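Local atomic coordinates of xyloglucan-specific endo-beta-1,4-glucanase BoGH5A (Bacteroides ovatus, PDB entry 3ZMR), a protein that cuts the beta-1,4-glucan backbone of xyloglucan internally, with retention of the anomeric configuration, to release xyloglucan oligosaccharides. Residues A[110-115]-A[328-333]; A[247-252]-A[293-298]; A[256-261]-A[303-308]; A[284-289]-A[322-327]. One frame throughout, in Å; residues are numbered along the deposited sequence. Where two conformers were deposited one is given.

Interaction 1. Residues A[110-115]-A[328-333]; sequences MRDLTS and QNRIFL
Phe332 brings CD1 and CE1 of its ring up to Ser115 CB (CE1 to CB 3.6 Å), while CZ comes close to Ser115 O. The contact joins barrel strand 331-337 of the TIM-barrel fold to the start of helix 115-122, with Thr114 at its N-cap. The Phe332 ring also touches Ser119 and Met122 of that helix. An alanine here would probably open a gap between strand and helix, leaving Ser115 CB without its aromatic neighbour. At the helix start, Ser115 N donates to Asn329 O over 2.9 Å in a fairly straight bond (162° at the hydrogen), while Ser115 OG is hydrogen-bonded to His303 ND1. Thr114 lies alongside Asn329, with Thr114 CG2 3.9 Å from Asn329 CB. Arg330, one of whose two deposited conformers is described, bends at chi2 (-60°), which sets CD; farther out, one face of its guanidinium is covered by Leu113 O, at angles too poor for hydrogen bonds. Asp112 OD1 lies at the guanidinium edge, a long salt bridge of 3.7 Å to Arg330 NH2. A water closes the same pair, donating to Asp112 OD1 at 2.6 Å and accepting from Arg330 NH2.

Interaction 2. Residues A[247-252]-A[293-298]; sequences RFRDYD and RATGGR
Arg249 NH1 donates to Thr295 O over 2.8 Å, and the geometry is sound: the donor lies in the carbonyl plane on a lone pair, and the oxygen sits only 10° out of the guanidinium plane. The same nitrogen is also hydrogen-bonded to Glu101 O. Each segment starts at the end of a helix and leads toward the next strand of the TIM barrel, helix 227-248 to strand 255-258 and helix 275-293 to strand 304-307, so the contact joins neighbouring alpha-to-beta loops, at the end of the barrel remote from the catalytic face. A bend at chi3 (55°) turns Arg249 NE off the line of the chain, and Arg249 CD packs 3.5 Å from Gly296 O. Gly297 has positive phi, and a side chain there would point into Arg249 CD, so the absence of a CB fits the close approach.

On the other side of the contact, Arg298 runs extended from CG to NE past the type I turn of Phe248 to Tyr251. Its guanidinium lies with one face under Asp250 O, which stands 3.3 Å above the plane, over its centre; this is a face contact, and NE makes no hydrogen bond to that oxygen. The Asp250 carboxylate, turned 52° from the guanidinium plane, forms a salt bridge of 3.6 Å from OD1 to Arg298 NH1. Tyr251 O lies 3.4 Å from Arg298 CD and accepts from Arg302 NH2. One water ties the pair together, donating to Asp250 OD1 and accepting from Arg298 NH1 and, at 2.9 Å, from Arg298 N.

Interaction 3. Residues A[256-261]-A[303-308]; sequences LFAGTN and HLIVQA. With GLC (alpha-D-glucopyranose), chain L; BGC (beta-D-glucopyranose), chain C.
Leu256 fits its CD2 methyl into the hollow between His303 CB, 3.7 Å away, and Ile305 CD1. Two residues on, the small Ala258 leaves room for the branch of Ile305, its CB meeting Ile305 CB at 3.9 Å, with Gln307 NE2 beside it. On the other face of the sheet Phe257 and Leu304 lie side by side, pointing the same way, CD2 to CD2 at 4.1 Å; Trp241 meets the Phe257 ring, and Phe288 touches Phe257 at CB. The parallel ladder that sets this register comprises Ile305 N to Phe257 O and Gly259 N to Ile305 O. A bend at chi2 (64°) folds CD of Gln307 back toward Thr260, and OE1 accepts from Thr260 OG1 at 2.7 Å and from Thr260 N at 3.0 Å, both on one face of its amide plane. An alanine in place of Gln307 would probably leave both Thr260 donors without this acceptor, and Glu334 without its amide partner. Beyond the ladder, Asn261 ND2 donates to O2 of the glucose, 2.9 Å in the alpha anomer, which overlaps the beta anomer, with His216 bonding both. Asn261 directly precedes Glu262, the probable proton donor, an Asn-Glu pair at the end of the fourth barrel strand that is typical of family 5 glycosidases.

Interaction 4. Residues A[284-289]-A[322-327]; sequences FNQVFV and MPLDIV
Gln286 reaches Leu324 because CG stands anti to its backbone N (chi1 -172°) and the chain then bends at chi2 (73°), placing CD toward the loop 322-327. The terminal amide pairs with both backbone polar groups of one residue. OE1 accepts from Leu324 N at 2.9 Å, the donor lying in the carbonyl plane on a lone pair. NE2 donates to Leu324 O, also at 2.9 Å and nearly straight (174°). NE2 has a second partner in Asn290 OD1, one helical turn on.

Next to this polar pair, Pro323 packs against the helix: its CG lies 4.1 Å from Asn285 CB, and its CB is equally far from Val289 CG2, the side chains of Val289 and Pro323 crossing at about a right angle. Asn285 itself turns its amide to Gln307 O of strand 304-307. Val289 CG1 comes 3.7 Å from Asp325 OD1, an oxygen that also accepts from Ile326 N and forms a salt bridge with Arg293. In the TIM barrel this joins helix 275-293 to the loop between helix 313-319 and strand 331-337.

The pairing implies a fixed amide orientation. With OE1 accepting from Leu324 N and NE2 donating to Leu324 O, a flipped amide would put like groups together, so Gln286 probably holds its rotation while satisfying both backbone atoms of Leu324.

How the interactions relate
From the N terminus, residues 110-115 come first and meet 328-333, the last segment, so interaction 1 closes a loop of 212 residues in which the other three nest. Within it, 247-252 reaches 293-298, 256-261 reaches 303-308 and 284-289 reaches 322-327; their segments alternate, so interactions 2, 3 and 4 all cross one another. Interaction 3 joins barrel strands 255-258 and 304-307, and strand 331-337 of interaction 1 is the next neighbour of 304-307, with Phe332 N close to Leu304 O. Interaction 2 ties the loops leading toward strands 255-258 and 304-307, and Arg293 links it to Asp325 of interaction 4, which secures helix 275-293 outside the barrel.

Interaction 1. Residues A[110-115]-A[328-333]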
# COMPACT_ATOMS: atom_id res chain seq x y z
N MET A 110 2.20 17.19 -13.93
CA MET A 110 1.52 15.91 -13.79
C MET A 110 1.32 15.34 -15.19
O MET A 110 0.34 15.64 -15.87
CB MET A 110 0.19 16.02 -13.03
CG MET A 110 0.23 16.89 -11.79
SD MET A 110 1.50 16.51 -10.58
CE MET A 110 0.80 15.10 -9.76
N ARG A 111 2.29 14.54 -15.64
CA ARG A 111 2.27 13.96 -16.99
C ARG A 111 1.06 13.06 -17.19
O ARG A 111 0.57 12.42 -16.25
CB ARG A 111 3.53 13.17 -17.24
CG ARG A 111 4.78 14.06 -17.29
CD ARG A 111 6.04 13.21 -17.24
NE ARG A 111 6.26 12.73 -15.88
CZ ARG A 111 7.25 11.94 -15.51
NH1 ARG A 111 8.10 11.43 -16.41
NH2 ARG A 111 7.38 11.65 -14.22
N ASP A 112 0.59 12.99 -18.43
CA ASP A 112 -0.52 12.12 -18.78
C ASP A 112 -0.01 10.68 -18.96
O ASP A 112 0.10 10.15 -20.09
CB ASP A 112 -1.21 12.61 -20.05
CG ASP A 112 -2.51 11.90 -20.31
OD1 ASP A 112 -3.05 11.24 -19.41
OD2 ASP A 112 -3.04 12.06 -21.41
N LEU A 113 0.29 10.06 -17.82
CA LEU A 113 0.82 8.70 -17.74
C LEU A 113 0.03 7.91 -16.71
O LEU A 113 -0.23 8.42 -15.62
CB LEU A 113 2.29 8.74 -17.30
CG LEU A 113 3.29 9.40 -18.25
CD1 LEU A 113 4.64 9.51 -17.58
CD2 LEU A 113 3.37 8.60 -19.55
N THR A 114 -0.34 6.68 -17.04
CA THR A 114 -0.93 5.79 -16.05
C THR A 114 0.15 5.45 -15.01
O THR A 114 1.34 5.58 -15.27
CB THR A 114 -1.45 4.50 -16.65
OG1 THR A 114 -0.34 3.79 -17.18
CG2 THR A 114 -2.49 4.76 -17.73
N SER A 115 -0.28 5.01 -13.83
CA SER A 115 0.67 4.52 -12.84
C SER A 115 1.53 3.40 -13.44
O SER A 115 2.72 3.30 -13.16
CB SER A 115 -0.02 4.10 -11.56
OG SER A 115 -0.52 5.25 -10.90
N GLN A 328 -8.62 8.00 -13.14
CA GLN A 328 -8.35 6.66 -13.63
C GLN A 328 -6.84 6.36 -13.58
O GLN A 328 -6.01 7.21 -13.95
CB GLN A 328 -8.87 6.43 -15.06
CG GLN A 328 -10.38 6.54 -15.23
CD GLN A 328 -10.89 6.04 -16.58
OE1 GLN A 328 -10.86 4.84 -16.86
NE2 GLN A 328 -11.39 6.95 -17.40
N ASN A 329 -6.52 5.17 -13.08
CA ASN A 329 -5.20 4.55 -13.25
C ASN A 329 -4.07 5.41 -12.62
O ASN A 329 -3.02 5.66 -13.27
CB ASN A 329 -4.90 4.28 -14.74
CG ASN A 329 -5.94 3.40 -15.38
OD1 ASN A 329 -6.45 3.73 -16.46
ND2 ASN A 329 -6.27 2.31 -14.76
N ARG A 330 -4.30 5.85 -11.38
CA ARG A 330 -3.29 6.62 -10.64
C ARG A 330 -3.01 6.00 -9.26
O ARG A 330 -2.63 6.73 -8.31
CB ARG A 330 -3.68 8.09 -10.51
CG ARG A 330 -3.72 8.88 -11.82
CD ARG A 330 -2.37 8.89 -12.53
NE ARG A 330 -2.32 9.81 -13.68
CZ ARG A 330 -2.81 9.54 -14.89
NH1 ARG A 330 -3.38 8.36 -15.15
NH2 ARG A 330 -2.70 10.46 -15.85
N ILE A 331 -3.16 4.68 -9.17
CA ILE A 331 -2.89 3.92 -7.95
C ILE A 331 -1.93 2.75 -8.22
O ILE A 331 -2.06 1.98 -9.18
CB ILE A 331 -4.17 3.40 -7.27
CG1 ILE A 331 -5.01 4.60 -6.78
CG2 ILE A 331 -3.83 2.49 -6.08
CD1 ILE A 331 -6.35 4.30 -6.18
N PHE A 332 -0.95 2.64 -7.33
CA PHE A 332 -0.04 1.48 -7.23
C PHE A 332 -0.44 0.61 -6.03
O PHE A 332 -0.88 1.15 -5.00
CB PHE A 332 1.39 1.91 -6.88
CG PHE A 332 2.19 2.57 -7.97
CD1 PHE A 332 1.95 3.88 -8.38
CD2 PHE A 332 3.29 1.90 -8.51
CE1 PHE A 332 2.76 4.48 -9.35
CE2 PHE A 332 4.09 2.48 -9.47
CZ PHE A 332 3.85 3.78 -9.90
N LEU A 333 -0.15 -0.69 -6.12
CA LEU A 333 -0.14 -1.59 -4.96
C LEU A 333 1.29 -1.69 -4.42
O LEU A 333 2.26 -1.70 -5.21
CB LEU A 333 -0.58 -3.00 -5.39
CG LEU A 333 -0.44 -4.12 -4.35
CD1 LEU A 333 -1.40 -3.90 -3.20
CD2 LEU A 333 -0.77 -5.44 -4.99
O HOH W 1 -2.19 13.72 -15.11
O HOH W 2 -2.84 8.74 -18.62

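Interaction 2. Residues A[247-252]-A[293-298]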
# COMPACT_ATOMS: atom_id res chain seq x y z
N ARG A 247 0.57 20.09 2.75
CA ARG A 247 1.95 20.62 2.71
C ARG A 247 2.62 20.34 1.35
O ARG A 247 3.35 21.19 0.82
CB ARG A 247 2.81 20.05 3.86
CG ARG A 247 4.30 20.37 3.76
CD ARG A 247 4.59 21.84 3.89
NE ARG A 247 4.49 22.31 5.26
CZ ARG A 247 5.53 22.68 6.03
NH1 ARG A 247 6.78 22.59 5.61
NH2 ARG A 247 5.30 23.12 7.26
N PHE A 248 2.38 19.13 0.81
CA PHE A 248 3.06 18.68 -0.39
C PHE A 248 2.25 18.80 -1.70
O PHE A 248 2.65 18.30 -2.76
CB PHE A 248 3.55 17.24 -0.18
CG PHE A 248 4.71 17.12 0.78
CD1 PHE A 248 6.00 17.41 0.36
CD2 PHE A 248 4.51 16.73 2.09
CE1 PHE A 248 7.04 17.34 1.24
CE2 PHE A 248 5.55 16.65 2.99
CZ PHE A 248 6.82 16.93 2.56
N ARG A 249 1.13 19.52 -1.63
CA ARG A 249 0.17 19.55 -2.73
C ARG A 249 0.75 20.08 -4.04
O ARG A 249 0.32 19.65 -5.11
CB ARG A 249 -1.04 20.43 -2.31
CG ARG A 249 -2.15 20.47 -3.38
CD ARG A 249 -3.46 20.98 -2.84
NE ARG A 249 -3.35 22.29 -2.20
CZ ARG A 249 -4.34 22.92 -1.60
NH1 ARG A 249 -5.55 22.38 -1.48
NH2 ARG A 249 -4.09 24.11 -1.05
N ASP A 250 1.68 21.04 -3.97
CA ASP A 250 2.20 21.68 -5.20
C ASP A 250 3.39 20.99 -5.83
O ASP A 250 3.92 21.49 -6.81
CB ASP A 250 2.48 23.17 -4.97
CG ASP A 250 1.24 23.97 -4.62
OD1 ASP A 250 0.09 23.54 -4.91
OD2 ASP A 250 1.40 25.07 -4.06
N TYR A 251 3.82 19.85 -5.30
CA TYR A 251 4.91 19.09 -5.91
C TYR A 251 4.44 18.31 -7.13
O TYR A 251 3.27 17.88 -7.20
CB TYR A 251 5.60 18.15 -4.89
CG TYR A 251 6.45 18.93 -3.88
CD1 TYR A 251 5.89 19.53 -2.77
CD2 TYR A 251 7.79 19.15 -4.13
CE1 TYR A 251 6.66 20.28 -1.89
CE2 TYR A 251 8.58 19.87 -3.27
CZ TYR A 251 8.02 20.45 -2.15
OH TYR A 251 8.87 21.18 -1.33
N ASP A 252 5.34 18.14 -8.09
CA ASP A 252 5.01 17.48 -9.33
C ASP A 252 4.92 15.94 -9.17
O ASP A 252 4.97 15.40 -8.05
CB ASP A 252 5.91 17.99 -10.46
CG ASP A 252 7.31 17.46 -10.45
OD1 ASP A 252 7.62 16.43 -9.85
OD2 ASP A 252 8.11 18.08 -11.19
N ARG A 293 -7.27 13.07 -2.34
CA ARG A 293 -8.04 13.61 -3.48
C ARG A 293 -8.91 14.82 -3.08
O ARG A 293 -9.09 15.74 -3.88
CB ARG A 293 -8.91 12.53 -4.13
CG ARG A 293 -8.14 11.35 -4.74
CD ARG A 293 -7.10 11.72 -5.80
NE ARG A 293 -6.57 10.50 -6.40
CZ ARG A 293 -5.31 10.31 -6.81
NH1 ARG A 293 -4.41 11.27 -6.68
NH2 ARG A 293 -4.95 9.14 -7.32
N ALA A 294 -9.38 14.81 -1.83
CA ALA A 294 -10.23 15.88 -1.32
C ALA A 294 -9.47 17.23 -1.21
O ALA A 294 -10.07 18.29 -1.03
CB ALA A 294 -10.85 15.51 0.02
N THR A 295 -8.14 17.18 -1.26
CA THR A 295 -7.36 18.43 -1.24
C THR A 295 -7.23 19.11 -2.60
O THR A 295 -6.88 20.29 -2.71
CB THR A 295 -5.97 18.24 -0.60
OG1 THR A 295 -5.14 17.40 -1.40
CG2 THR A 295 -6.09 17.67 0.81
N GLY A 296 -7.48 18.35 -3.65
CA GLY A 296 -7.44 18.87 -4.99
C GLY A 296 -6.08 19.32 -5.46
O GLY A 296 -5.05 18.77 -5.06
N GLY A 297 -6.03 20.33 -6.33
CA GLY A 297 -4.79 20.75 -6.94
C GLY A 297 -4.10 19.59 -7.64
O GLY A 297 -4.74 18.71 -8.24
N ARG A 298 -2.77 19.56 -7.57
CA ARG A 298 -2.02 18.46 -8.17
C ARG A 298 -2.31 17.11 -7.48
O ARG A 298 -2.05 16.04 -8.05
CB ARG A 298 -0.54 18.76 -8.13
CG ARG A 298 -0.11 19.89 -9.07
CD ARG A 298 1.35 20.16 -8.84
NE ARG A 298 1.97 21.27 -9.55
CZ ARG A 298 1.86 22.54 -9.24
NH1 ARG A 298 1.01 22.97 -8.30
NH2 ARG A 298 2.62 23.42 -9.92
O HOH W 3 -1.47 22.06 -6.74

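Interaction 3. Residues A[256-261]-A[303-308]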
# COMPACT_ATOMS: atom_id res chain seq x y z
N LEU A 256 5.31 10.81 -4.88
CA LEU A 256 4.21 9.87 -4.62
C LEU A 256 3.97 9.76 -3.13
O LEU A 256 4.92 9.92 -2.32
CB LEU A 256 4.52 8.48 -5.20
CG LEU A 256 4.69 8.32 -6.73
CD1 LEU A 256 6.08 8.67 -7.20
CD2 LEU A 256 4.36 6.88 -7.15
N PHE A 257 2.71 9.51 -2.77
CA PHE A 257 2.34 9.27 -1.38
C PHE A 257 1.95 7.81 -1.19
O PHE A 257 1.26 7.24 -2.02
CB PHE A 257 1.14 10.11 -0.92
CG PHE A 257 1.26 11.61 -1.08
CD1 PHE A 257 2.47 12.31 -1.07
CD2 PHE A 257 0.09 12.35 -1.15
CE1 PHE A 257 2.47 13.68 -1.20
CE2 PHE A 257 0.11 13.71 -1.25
CZ PHE A 257 1.29 14.38 -1.29
N ALA A 258 2.40 7.23 -0.08
CA ALA A 258 2.03 5.85 0.31
C ALA A 258 1.32 5.89 1.66
O ALA A 258 1.88 6.36 2.63
CB ALA A 258 3.25 4.95 0.39
N GLY A 259 0.07 5.40 1.72
CA GLY A 259 -0.80 5.77 2.83
C GLY A 259 -0.42 5.18 4.19
O GLY A 259 -0.59 5.83 5.24
N THR A 260 0.06 3.94 4.15
CA THR A 260 0.33 3.14 5.34
C THR A 260 1.58 2.30 5.11
O THR A 260 2.14 2.30 4.03
CB THR A 260 -0.87 2.20 5.70
OG1 THR A 260 -0.92 1.11 4.76
CG2 THR A 260 -2.20 2.96 5.72
N ASN A 261 1.99 1.56 6.14
CA ASN A 261 3.10 0.64 6.00
C ASN A 261 2.56 -0.81 6.10
O ASN A 261 1.85 -1.24 5.19
CB ASN A 261 4.19 0.96 7.02
CG ASN A 261 5.44 0.14 6.81
OD1 ASN A 261 5.89 -0.02 5.68
ND2 ASN A 261 6.01 -0.38 7.89
N HIS A 303 0.16 10.22 -8.19
CA HIS A 303 0.16 8.76 -8.10
C HIS A 303 0.26 8.37 -6.65
O HIS A 303 1.13 8.85 -5.91
CB HIS A 303 1.34 8.19 -8.88
CG HIS A 303 1.28 8.50 -10.35
ND1 HIS A 303 0.89 7.58 -11.31
CD2 HIS A 303 1.57 9.64 -11.01
CE1 HIS A 303 0.96 8.15 -12.50
NE2 HIS A 303 1.35 9.40 -12.34
N LEU A 304 -0.69 7.55 -6.23
CA LEU A 304 -0.82 7.10 -4.84
C LEU A 304 -0.53 5.61 -4.73
O LEU A 304 -0.82 4.84 -5.64
CB LEU A 304 -2.22 7.42 -4.29
CG LEU A 304 -2.69 8.88 -4.40
CD1 LEU A 304 -4.07 9.02 -3.79
CD2 LEU A 304 -1.72 9.87 -3.80
N ILE A 305 -0.03 5.21 -3.56
CA ILE A 305 0.42 3.86 -3.33
C ILE A 305 -0.31 3.32 -2.10
O ILE A 305 -0.23 3.92 -1.01
CB ILE A 305 1.93 3.79 -3.08
CG1 ILE A 305 2.72 4.42 -4.21
CG2 ILE A 305 2.36 2.35 -2.84
CD1 ILE A 305 4.13 4.80 -3.81
N VAL A 306 -1.05 2.23 -2.28
CA VAL A 306 -1.82 1.60 -1.23
C VAL A 306 -1.28 0.20 -0.96
O VAL A 306 -0.65 -0.41 -1.83
CB VAL A 306 -3.34 1.60 -1.56
CG1 VAL A 306 -3.87 3.03 -1.58
CG2 VAL A 306 -3.65 0.83 -2.84
N GLN A 307 -1.48 -0.29 0.27
CA GLN A 307 -0.77 -1.47 0.73
C GLN A 307 -1.64 -2.70 0.89
O GLN A 307 -2.82 -2.62 1.28
CB GLN A 307 -0.14 -1.18 2.10
CG GLN A 307 0.98 -0.16 2.08
CD GLN A 307 0.53 1.21 1.64
OE1 GLN A 307 -0.46 1.77 2.17
NE2 GLN A 307 1.25 1.78 0.69
N ALA A 308 -1.06 -3.84 0.56
CA ALA A 308 -1.65 -5.12 0.94
C ALA A 308 -1.63 -5.29 2.47
O ALA A 308 -0.86 -4.61 3.16
CB ALA A 308 -0.89 -6.25 0.29
C1 GLC L . 9.45 -3.98 7.30
C2 GLC L . 9.25 -2.67 8.05
C3 GLC L . 10.59 -2.04 8.44
C4 GLC L . 11.39 -3.10 9.19
C5 GLC L . 11.41 -4.42 8.42
C6 GLC L . 12.21 -5.53 9.09
O2 GLC L . 8.46 -1.82 7.26
O3 GLC L . 10.40 -0.81 9.17
O4 GLC L . 12.69 -2.59 9.31
O5 GLC L . 10.10 -4.87 8.17
O6 GLC L . 13.53 -5.44 8.60
C2 BGC C . 9.04 -2.69 8.07
C3 BGC C . 10.44 -2.15 8.39
C4 BGC C . 11.34 -3.21 9.04
C5 BGC C . 11.28 -4.40 8.08
C6 BGC C . 12.20 -5.52 8.55
C1 BGC C . 8.97 -4.06 7.38
O2 BGC C . 8.35 -1.74 7.26
O3 BGC C . 10.31 -1.02 9.27
O4 BGC C . 12.67 -2.66 9.27
O5 BGC C . 9.94 -4.92 7.97
O6 BGC C . 11.92 -5.73 9.95
O HOH W 4 -0.55 -2.68 5.22

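Interaction 4. Residues A[284-289]-A[322-327]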
# COMPACT_ATOMS: atom_id res chain seq x y z
N PHE A 284 -8.72 1.51 5.37
CA PHE A 284 -7.65 2.50 5.61
C PHE A 284 -7.10 3.04 4.28
O PHE A 284 -6.82 4.23 4.14
CB PHE A 284 -6.50 1.91 6.44
CG PHE A 284 -6.88 1.49 7.87
CD1 PHE A 284 -7.90 2.09 8.58
CD2 PHE A 284 -6.19 0.45 8.49
CE1 PHE A 284 -8.23 1.67 9.88
CE2 PHE A 284 -6.47 0.05 9.78
CZ PHE A 284 -7.49 0.65 10.48
N ASN A 285 -6.89 2.13 3.33
CA ASN A 285 -6.44 2.54 1.99
C ASN A 285 -7.41 3.51 1.35
O ASN A 285 -7.01 4.52 0.78
CB ASN A 285 -6.22 1.34 1.06
CG ASN A 285 -5.03 0.48 1.45
OD1 ASN A 285 -4.10 0.91 2.12
ND2 ASN A 285 -5.06 -0.76 0.99
N GLN A 286 -8.69 3.23 1.49
CA GLN A 286 -9.73 4.12 0.98
C GLN A 286 -9.74 5.50 1.67
O GLN A 286 -9.87 6.53 0.99
CB GLN A 286 -11.12 3.46 1.06
CG GLN A 286 -12.17 4.31 0.33
CD GLN A 286 -12.01 4.25 -1.17
OE1 GLN A 286 -12.23 3.20 -1.78
NE2 GLN A 286 -11.60 5.36 -1.78
N VAL A 287 -9.61 5.51 2.99
CA VAL A 287 -9.50 6.76 3.74
C VAL A 287 -8.36 7.62 3.19
O VAL A 287 -8.49 8.83 2.98
CB VAL A 287 -9.33 6.53 5.25
CG1 VAL A 287 -9.04 7.85 5.97
CG2 VAL A 287 -10.58 5.88 5.83
N PHE A 288 -7.19 7.00 3.02
CA PHE A 288 -6.03 7.71 2.51
C PHE A 288 -6.32 8.31 1.12
O PHE A 288 -6.06 9.47 0.89
CB PHE A 288 -4.86 6.73 2.48
CG PHE A 288 -3.72 7.13 1.56
CD1 PHE A 288 -2.94 8.27 1.78
CD2 PHE A 288 -3.44 6.35 0.44
CE1 PHE A 288 -1.91 8.60 0.90
CE2 PHE A 288 -2.40 6.67 -0.41
CZ PHE A 288 -1.63 7.78 -0.18
N VAL A 289 -6.84 7.52 0.21
CA VAL A 289 -7.13 8.03 -1.14
C VAL A 289 -8.14 9.20 -1.08
O VAL A 289 -7.93 10.26 -1.68
CB VAL A 289 -7.62 6.90 -2.08
CG1 VAL A 289 -8.14 7.45 -3.41
CG2 VAL A 289 -6.48 5.93 -2.33
N MET A 322 -9.08 -2.83 -4.78
CA MET A 322 -8.71 -1.51 -5.28
C MET A 322 -9.61 -0.46 -4.67
O MET A 322 -10.85 -0.59 -4.71
CB MET A 322 -8.79 -1.43 -6.81
CG MET A 322 -7.61 -2.06 -7.53
SD MET A 322 -6.04 -1.24 -7.29
CE MET A 322 -6.09 0.17 -8.39
N PRO A 323 -9.03 0.61 -4.11
CA PRO A 323 -9.89 1.69 -3.68
C PRO A 323 -10.62 2.33 -4.88
O PRO A 323 -10.11 2.35 -5.98
CB PRO A 323 -8.93 2.70 -3.06
CG PRO A 323 -7.69 1.93 -2.72
CD PRO A 323 -7.62 0.88 -3.79
N LEU A 324 -11.79 2.91 -4.59
CA LEU A 324 -12.45 3.79 -5.53
C LEU A 324 -11.65 5.09 -5.61
O LEU A 324 -11.07 5.55 -4.62
CB LEU A 324 -13.88 4.12 -5.07
CG LEU A 324 -14.86 2.96 -4.91
CD1 LEU A 324 -16.17 3.50 -4.32
CD2 LEU A 324 -15.09 2.26 -6.24
N ASP A 325 -11.61 5.68 -6.77
CA ASP A 325 -10.83 6.91 -6.98
C ASP A 325 -11.62 7.83 -7.94
O ASP A 325 -12.56 7.40 -8.62
CB ASP A 325 -9.42 6.53 -7.51
CG ASP A 325 -8.37 7.64 -7.35
OD1 ASP A 325 -8.68 8.78 -6.87
OD2 ASP A 325 -7.19 7.34 -7.68
N ILE A 326 -11.20 9.09 -7.99
CA ILE A 326 -11.83 10.15 -8.79
C ILE A 326 -11.11 10.35 -10.13
O ILE A 326 -11.62 11.04 -11.02
CB ILE A 326 -11.83 11.50 -8.01
CG1 ILE A 326 -12.74 12.55 -8.67
CG2 ILE A 326 -10.39 12.04 -7.84
CD1 ILE A 326 -14.20 12.22 -8.63
N VAL A 327 -9.93 9.73 -10.29
CA VAL A 327 -9.13 9.71 -11.52
C VAL A 327 -8.84 8.26 -11.85
O VAL A 327 -8.84 7.40 -10.97
CB VAL A 327 -7.82 10.49 -11.42
CG1 VAL A 327 -8.09 11.99 -11.46
CG2 VAL A 327 -7.02 10.05 -10.20